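Local coordinates for protein sulfate adenylyltransferase (Allochromatium vinosum, PDB 4DNX) that catalyses the transfer of the adenylyl group of ATP to sulfate, forming adenosine 5'-phosphosulfate and diphosphate in sulfur metabolism, at residues A[14-19]-A[177-182]; A[41-46]-A[56-61]. All coordinates share one frame; numbering follows the deposited sequence.

Interaction 1. Residues A[14-19]-A[177-182]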
ATOM      1  N   PHE A  14       0.054  13.903   5.270  1.00 10.16           N
ATOM      2  CA  PHE A  14      -1.197  13.101   5.199  1.00 10.71           C
ATOM      3  C   PHE A  14      -1.900  13.050   6.544  1.00 11.48           C
ATOM      4  O   PHE A  14      -1.252  12.956   7.604  1.00 12.70           O
ATOM      5  CB  PHE A  14      -0.924  11.658   4.701  1.00 10.42           C
ATOM      6  CG  PHE A  14      -2.143  10.796   4.678  1.00 10.99           C
ATOM      7  CD1 PHE A  14      -3.139  10.967   3.690  1.00 11.05           C
ATOM      8  CD2 PHE A  14      -2.290   9.784   5.621  1.00 11.19           C
ATOM      9  CE1 PHE A  14      -4.282  10.149   3.706  1.00 11.85           C
ATOM     10  CE2 PHE A  14      -3.414   8.962   5.666  1.00 12.14           C
ATOM     11  CZ  PHE A  14      -4.423   9.127   4.704  1.00 12.62           C
ATOM     12  N   VAL A  15      -3.240  13.135   6.493  1.00 11.03           N
ATOM     13  CA  VAL A  15      -4.021  13.078   7.757  1.00 11.51           C
ATOM     14  C   VAL A  15      -4.233  11.592   8.139  1.00 12.22           C
ATOM     15  O   VAL A  15      -5.266  10.960   7.827  1.00 11.65           O
ATOM     16  CB  VAL A  15      -5.346  13.812   7.623  1.00 12.23           C
ATOM     17  CG1 VAL A  15      -6.097  13.842   9.003  1.00 12.86           C
ATOM     18  CG2 VAL A  15      -5.059  15.228   7.143  1.00 12.09           C
ATOM     19  N   TYR A  16      -3.272  11.053   8.892  1.00 13.15           N
ATOM     20  CA  TYR A  16      -3.344   9.647   9.343  1.00 14.97           C
ATOM     21  C   TYR A  16      -4.479   9.288  10.327  1.00 15.60           C
ATOM     22  O   TYR A  16      -4.923   8.146  10.338  1.00 16.46           O
ATOM     23  CB  TYR A  16      -2.017   9.198   9.958  1.00 15.78           C
ATOM     24  CG  TYR A  16      -0.961   8.804   8.954  1.00 15.61           C
ATOM     25  CD1 TYR A  16      -0.972   7.535   8.358  1.00 15.46           C
ATOM     26  CD2 TYR A  16       0.042   9.713   8.591  1.00 15.10           C
ATOM     27  CE1 TYR A  16      -0.018   7.176   7.409  1.00 15.03           C
ATOM     28  CE2 TYR A  16       1.040   9.350   7.636  1.00 15.77           C
ATOM     29  CZ  TYR A  16       1.005   8.054   7.093  1.00 15.78           C
ATOM     30  OH  TYR A  16       1.937   7.665   6.176  1.00 15.40           O
ATOM     31  N   ASP A  17      -4.938  10.236  11.160  1.00 16.24           N
ATOM     32  CA  ASP A  17      -6.001   9.966  12.104  1.00 18.71           C
ATOM     33  C   ASP A  17      -7.327   9.929  11.332  1.00 19.10           C
ATOM     34  O   ASP A  17      -7.690  10.950  10.758  1.00 16.91           O
ATOM     35  CB  ASP A  17      -6.049  11.085  13.147  1.00 20.87           C
ATOM     36  CG  ASP A  17      -7.127  10.855  14.189  1.00 28.22           C
ATOM     37  OD1 ASP A  17      -7.064   9.823  14.867  1.00 33.23           O
ATOM     38  OD2 ASP A  17      -8.034  11.705  14.338  1.00 29.77           O
ATOM     39  N   PRO A  18      -8.032   8.792  11.295  1.00 20.51           N
ATOM     40  CA  PRO A  18      -9.232   8.682  10.456  1.00 20.69           C
ATOM     41  C   PRO A  18     -10.353   9.648  10.881  1.00 21.07           C
ATOM     42  O   PRO A  18     -11.046  10.163  10.021  1.00 20.67           O
ATOM     43  CB  PRO A  18      -9.676   7.234  10.643  1.00 23.10           C
ATOM     44  CG  PRO A  18      -8.413   6.526  10.934  1.00 23.38           C
ATOM     45  CD  PRO A  18      -7.524   7.456  11.683  1.00 21.25           C
ATOM     46  N   GLU A  19     -10.510   9.898  12.176  1.00 21.07           N
ATOM     47  CA  GLU A  19     -11.568  10.821  12.605  1.00 24.13           C
ATOM     48  C   GLU A  19     -11.311  12.250  12.111  1.00 22.78           C
ATOM     49  O   GLU A  19     -12.229  12.914  11.583  1.00 22.89           O
ATOM     50  CB  GLU A  19     -11.767  10.769  14.121  1.00 28.16           C
ATOM     51  CG  GLU A  19     -12.770  11.790  14.568  1.00 37.26           C
ATOM     52  CD  GLU A  19     -13.541  11.370  15.789  1.00 48.56           C
ATOM     53  OE1 GLU A  19     -12.969  11.461  16.898  1.00 50.10           O
ATOM     54  OE2 GLU A  19     -14.719  10.962  15.641  1.00 58.52           O
ATOM     55  N   PHE A 177       2.298   1.553  -4.975  1.00 11.18           N
ATOM     56  CA  PHE A 177       2.455   2.870  -4.399  1.00 12.14           C
ATOM     57  C   PHE A 177       2.746   2.748  -2.915  1.00 10.98           C
ATOM     58  O   PHE A 177       2.026   2.021  -2.221  1.00 12.48           O
ATOM     59  CB  PHE A 177       1.219   3.769  -4.586  1.00 12.73           C
ATOM     60  CG  PHE A 177       1.372   5.098  -3.930  1.00 12.42           C
ATOM     61  CD1 PHE A 177       2.049   6.144  -4.573  1.00 12.53           C
ATOM     62  CD2 PHE A 177       0.919   5.292  -2.590  1.00 13.77           C
ATOM     63  CE1 PHE A 177       2.225   7.383  -3.932  1.00 13.77           C
ATOM     64  CE2 PHE A 177       1.153   6.517  -1.919  1.00 13.72           C
ATOM     65  CZ  PHE A 177       1.770   7.566  -2.613  1.00 13.57           C
ATOM     66  N   ARG A 178       3.808   3.457  -2.472  1.00 11.03           N
ATOM     67  CA  ARG A 178       4.213   3.461  -1.040  1.00 11.35           C
ATOM     68  C   ARG A 178       4.600   4.858  -0.614  1.00 10.97           C
ATOM     69  O   ARG A 178       5.173   5.608  -1.386  1.00 13.19           O
ATOM     70  CB  ARG A 178       5.484   2.610  -0.832  1.00 14.40           C
ATOM     71  CG  ARG A 178       5.207   1.188  -0.984  1.00 20.60           C
ATOM     72  CD  ARG A 178       4.549   0.584   0.258  1.00 27.58           C
ATOM     73  NE  ARG A 178       4.558  -0.851   0.064  1.00 27.21           N
ATOM     74  CZ  ARG A 178       3.739  -1.517  -0.753  1.00 38.69           C
ATOM     75  NH1 ARG A 178       2.772  -0.890  -1.435  1.00 34.29           N
ATOM     76  NH2 ARG A 178       3.877  -2.834  -0.873  1.00 41.19           N
ATOM     77  N   THR A 179       4.291   5.174   0.633  1.00 10.44           N
ATOM     78  CA  THR A 179       4.787   6.396   1.237  1.00 10.61           C
ATOM     79  C   THR A 179       6.224   6.197   1.677  1.00  9.98           C
ATOM     80  O   THR A 179       6.678   5.047   1.860  1.00 10.53           O
ATOM     81  CB  THR A 179       3.951   6.788   2.483  1.00 10.24           C
ATOM     82  OG1 THR A 179       4.028   5.740   3.474  1.00 10.41           O
ATOM     83  CG2 THR A 179       2.481   7.028   2.066  1.00 11.78           C
ATOM     84  N   ALA A 180       6.941   7.305   1.883  1.00  9.91           N
ATOM     85  CA  ALA A 180       8.307   7.215   2.475  1.00  9.58           C
ATOM     86  C   ALA A 180       8.196   6.614   3.887  1.00 10.97           C
ATOM     87  O   ALA A 180       9.100   5.895   4.332  1.00 11.19           O
ATOM     88  CB  ALA A 180       8.927   8.607   2.593  1.00  9.87           C
ATOM     89  N   VAL A 181       7.105   6.930   4.592  1.00  9.79           N
ATOM     90  CA  VAL A 181       6.858   6.426   5.935  1.00 11.58           C
ATOM     91  C   VAL A 181       6.842   4.872   5.919  1.00 11.12           C
ATOM     92  O   VAL A 181       7.523   4.219   6.742  1.00 11.82           O
ATOM     93  CB  VAL A 181       5.524   6.994   6.507  1.00 12.50           C
ATOM     94  CG1 VAL A 181       5.129   6.273   7.803  1.00 13.45           C
ATOM     95  CG2 VAL A 181       5.630   8.551   6.682  1.00 13.64           C
ATOM     96  N   GLU A 182       6.113   4.302   4.967  1.00 10.83           N
ATOM     97  CA  GLU A 182       5.958   2.828   4.956  1.00 12.08           C
ATOM     98  C   GLU A 182       7.233   2.148   4.437  1.00 12.07           C
ATOM     99  O   GLU A 182       7.569   1.051   4.937  1.00 13.71           O
ATOM    100  CB  GLU A 182       4.758   2.428   4.104  1.00 15.53           C
ATOM    101  CG  GLU A 182       4.434   0.889   4.091  1.00 17.20           C
ATOM    102  CD  GLU A 182       4.258   0.221   5.489  1.00 21.01           C
ATOM    103  OE1 GLU A 182       4.016   0.904   6.519  1.00 21.53           O
ATOM    104  OE2 GLU A 182       4.316  -1.040   5.539  1.00 24.11           O
TER
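The phenol oxygen of Y16 carries the whole contact, reaching the first turn of helix 180-190 with the rest of its ring held back. It meets V181 at the branch point: OH lies 3.7 Å from V181 CB and 3.8 Å from both CG1 and CG2, so the hydroxyl sits in the fork of the isopropyl group. V181 opens that fork toward the tyrosine because CG1 is anti to its backbone N (chi1 170°). The two side chains approach from opposite directions, and F14 meets one face of the tyrosine ring with an edge atom, its CD2 over the ring centre, 3.6 Å above the plane of the Y16 ring. This loop belongs to the N-terminal PUA-like domain, whereas T179 and V181 lie within the ATP-sulfurylase region, so the contact joins the two parts of the chain. T179 is the N-cap of helix 180-190: with chi1 at 61° OG1 turns back to accept from E182 N at 2.9 Å. The same OG1 stands 3.9 Å from Y16 OH, too far to bond; each hydroxyl is hydrogen-bonded instead to D175 of the second subunit, Y16 OH to OD2 and T179 OG1 to OD1. A valine in place of this threonine would probably leave E182 N without its side-chain cap and deprive D175 of the second subunit of one of its two hydroxyl partners.

Interaction 2. Residues A[41-46]-A[56-61]; sequences AGNAVM and DGFMNL
Helix 38-48 passes the short strand 57-58 at a CA-to-CA separation of 7.5 Å between A44 and G57, the nearest pair of the two backbones, and no hydrogen bond links the segments. Side chains fill the interval, and F58 supplies the strand's share. With CG anti to its own carbonyl carbon (chi1 -69°), the phenylalanine extends its ring to the helix, where the far end lodges against two consecutive residues. CE1 rests 3.8 Å from N43 CB, and CZ lies 4.3 Å from A44 CB; both CB atoms approach the ring obliquely. The N43 amide adds a looser touch, its ND2 standing 4.1 Å from F58 CE1, with the amide and ring planes 53° apart. Thus it is chiefly the aliphatic base of the asparagine that packs on the aromatic carbon, while the A44 methyl meets the CZ end of the ring more loosely. On the helix, the bond from V45 N to A41 O keeps the turn bearing N43 and A44 regular. Apolar side chains gather round: I161 of strand 155-163 touches both A44 and F58, L112 touches A44, M115 touches F58, and N43 reaches L83 and F267. Through its backbone bond with G159, F58 also belongs to the antiparallel pairing of strands 57-58 and 155-163. This is helix-on-sheet packing in the buried core of the PUA-like domain, with an aromatic side chain from the short strand 57-58 of the mixed sheet filling the seam.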
ATOM      1  N   ALA A  41      -0.117  19.268  -7.723  1.00 11.01           N
ATOM      2  CA  ALA A  41      -0.739  18.061  -7.147  1.00 11.76           C
ATOM      3  C   ALA A  41       0.319  17.016  -6.769  1.00 11.26           C
ATOM      4  O   ALA A  41       0.215  16.336  -5.734  1.00 11.94           O
ATOM      5  CB  ALA A  41      -1.827  17.481  -8.106  1.00 12.08           C
ATOM      6  N   GLY A  42       1.317  16.839  -7.625  1.00 10.72           N
ATOM      7  CA  GLY A  42       2.412  15.893  -7.329  1.00 10.34           C
ATOM      8  C   GLY A  42       3.207  16.356  -6.115  1.00 10.88           C
ATOM      9  O   GLY A  42       3.621  15.549  -5.267  1.00 10.95           O
ATOM     10  N   ASN A  43       3.424  17.660  -6.028  1.00 10.59           N
ATOM     11  CA  ASN A  43       4.135  18.256  -4.888  1.00 10.47           C
ATOM     12  C   ASN A  43       3.329  17.902  -3.625  1.00 10.38           C
ATOM     13  O   ASN A  43       3.905  17.513  -2.571  1.00 10.49           O
ATOM     14  CB  ASN A  43       4.186  19.800  -5.020  1.00 11.43           C
ATOM     15  CG  ASN A  43       5.224  20.312  -6.051  1.00 12.92           C
ATOM     16  OD1 ASN A  43       6.113  19.586  -6.469  1.00 12.99           O
ATOM     17  ND2 ASN A  43       5.112  21.591  -6.415  1.00 13.63           N
ATOM     18  N   ALA A  44       1.996  17.990  -3.705  1.00 10.16           N
ATOM     19  CA  ALA A  44       1.156  17.719  -2.527  1.00  9.91           C
ATOM     20  C   ALA A  44       1.168  16.258  -2.125  1.00  9.61           C
ATOM     21  O   ALA A  44       1.166  15.931  -0.952  1.00 11.14           O
ATOM     22  CB  ALA A  44      -0.324  18.175  -2.782  1.00  9.85           C
ATOM     23  N   VAL A  45       1.179  15.372  -3.125  1.00  9.33           N
ATOM     24  CA  VAL A  45       1.231  13.923  -2.840  1.00  8.80           C
ATOM     25  C   VAL A  45       2.574  13.592  -2.167  1.00  9.62           C
ATOM     26  O   VAL A  45       2.576  12.821  -1.152  1.00  9.66           O
ATOM     27  CB  VAL A  45       1.011  13.091  -4.112  1.00  8.57           C
ATOM     28  CG1 VAL A  45       1.293  11.608  -3.822  1.00  7.92           C
ATOM     29  CG2 VAL A  45      -0.416  13.206  -4.565  1.00  8.93           C
ATOM     30  N   MET A  46       3.676  14.175  -2.677  1.00  9.35           N
ATOM     31  CA  MET A  46       5.031  13.912  -2.121  1.00  8.99           C
ATOM     32  C   MET A  46       5.094  14.462  -0.677  1.00  8.95           C
ATOM     33  O   MET A  46       5.657  13.813   0.222  1.00 11.80           O
ATOM     34  CB  MET A  46       6.164  14.503  -2.994  1.00  9.19           C
ATOM     35  CG  MET A  46       6.268  13.832  -4.390  1.00  9.00           C
ATOM     36  SD  MET A  46       6.946  12.135  -4.225  1.00 11.60           S
ATOM     37  CE  MET A  46       8.653  12.500  -4.139  1.00 11.16           C
ATOM     38  N   ASP A  56       6.170  21.908   5.229  1.00 14.61           N
ATOM     39  CA  ASP A  56       4.729  21.872   5.601  1.00 16.60           C
ATOM     40  C   ASP A  56       3.724  22.156   4.509  1.00 15.12           C
ATOM     41  O   ASP A  56       2.534  21.909   4.699  1.00 14.50           O
ATOM     42  CB  ASP A  56       4.425  22.755   6.833  1.00 21.00           C
ATOM     43  CG  ASP A  56       4.568  24.218   6.570  1.00 29.53           C
ATOM     44  OD1 ASP A  56       4.587  24.657   5.383  1.00 31.73           O
ATOM     45  OD2 ASP A  56       4.631  24.966   7.580  1.00 31.91           O
ATOM     46  N   GLY A  57       4.198  22.619   3.359  1.00 14.40           N
ATOM     47  CA  GLY A  57       3.287  23.008   2.293  1.00 14.77           C
ATOM     48  C   GLY A  57       3.969  23.802   1.208  1.00 14.68           C
ATOM     49  O   GLY A  57       5.147  23.618   0.938  1.00 15.67           O
ATOM     50  N   PHE A  58       3.221  24.713   0.585  1.00 13.50           N
ATOM     51  CA  PHE A  58       3.726  25.416  -0.597  1.00 14.08           C
ATOM     52  C   PHE A  58       4.457  26.672  -0.186  1.00 14.20           C
ATOM     53  O   PHE A  58       4.064  27.333   0.768  1.00 14.49           O
ATOM     54  CB  PHE A  58       2.578  25.744  -1.550  1.00 13.50           C
ATOM     55  CG  PHE A  58       1.977  24.520  -2.224  1.00 14.25           C
ATOM     56  CD1 PHE A  58       2.644  23.886  -3.288  1.00 13.25           C
ATOM     57  CD2 PHE A  58       0.762  23.998  -1.796  1.00 14.19           C
ATOM     58  CE1 PHE A  58       2.088  22.765  -3.907  1.00 14.34           C
ATOM     59  CE2 PHE A  58       0.188  22.879  -2.408  1.00 14.51           C
ATOM     60  CZ  PHE A  58       0.855  22.244  -3.473  1.00 13.47           C
ATOM     61  N   MET A  59       5.503  26.989  -0.935  1.00 13.68           N
ATOM     62  CA  MET A  59       6.449  28.056  -0.619  1.00 14.67           C
ATOM     63  C   MET A  59       5.930  29.409  -1.027  1.00 15.11           C
ATOM     64  O   MET A  59       5.293  29.560  -2.076  1.00 14.63           O
ATOM     65  CB  MET A  59       7.764  27.818  -1.375  1.00 15.16           C
ATOM     66  CG  MET A  59       8.508  26.609  -0.927  1.00 14.81           C
ATOM     67  SD  MET A  59      10.093  26.513  -1.777  1.00 16.74           S
ATOM     68  CE  MET A  59      10.615  24.868  -1.264  1.00 14.98           C
ATOM     69  N   ASN A  60       6.273  30.428  -0.225  1.00 16.27           N
ATOM     70  CA  ASN A  60       6.125  31.806  -0.724  1.00 17.50           C
ATOM     71  C   ASN A  60       7.250  32.147  -1.729  1.00 17.56           C
ATOM     72  O   ASN A  60       8.204  31.328  -1.932  1.00 16.32           O
ATOM     73  CB  ASN A  60       6.070  32.824   0.422  1.00 19.46           C
ATOM     74  CG  ASN A  60       7.342  32.853   1.259  1.00 22.53           C
ATOM     75  OD1 ASN A  60       8.448  32.538   0.794  1.00 22.41           O
ATOM     76  ND2 ASN A  60       7.191  33.295   2.496  1.00 24.17           N
ATOM     77  N   LEU A  61       7.156  33.312  -2.356  1.00 18.31           N
ATOM     78  CA  LEU A  61       8.110  33.673  -3.385  1.00 19.91           C
ATOM     79  C   LEU A  61       9.537  33.781  -2.835  1.00 19.53           C
ATOM     80  O   LEU A  61      10.485  33.337  -3.484  1.00 20.05           O
ATOM     81  CB  LEU A  61       7.714  35.016  -4.003  1.00 23.13           C
ATOM     82  CG  LEU A  61       7.472  35.008  -5.491  1.00 28.70           C
ATOM     83  CD1 LEU A  61       7.218  36.445  -5.992  1.00 28.36           C
ATOM     84  CD2 LEU A  61       8.619  34.336  -6.262  1.00 29.32           C
TER

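Helix 38-48 links the two contacts, whose centres are about 16 Å apart: F177 CZ of interaction 1 packs against V45 CG1 of interaction 2 at 4.2 Å. Interaction 2 is wholly buried and stays within the PUA-like domain, joining a helix to the strand that follows it closely in the chain through hydrocarbon surfaces. Interaction 1 is partly buried and brings together residues far apart in sequence, from the PUA-like and ATP-sulfurylase regions. It lies at the dimer interface: its two hydroxyls bond to the second subunit rather than to each other, and R178 and E182 form salt bridges with E182 and R178, respectively, of that subunit. No other chain touches the segments of interaction 2.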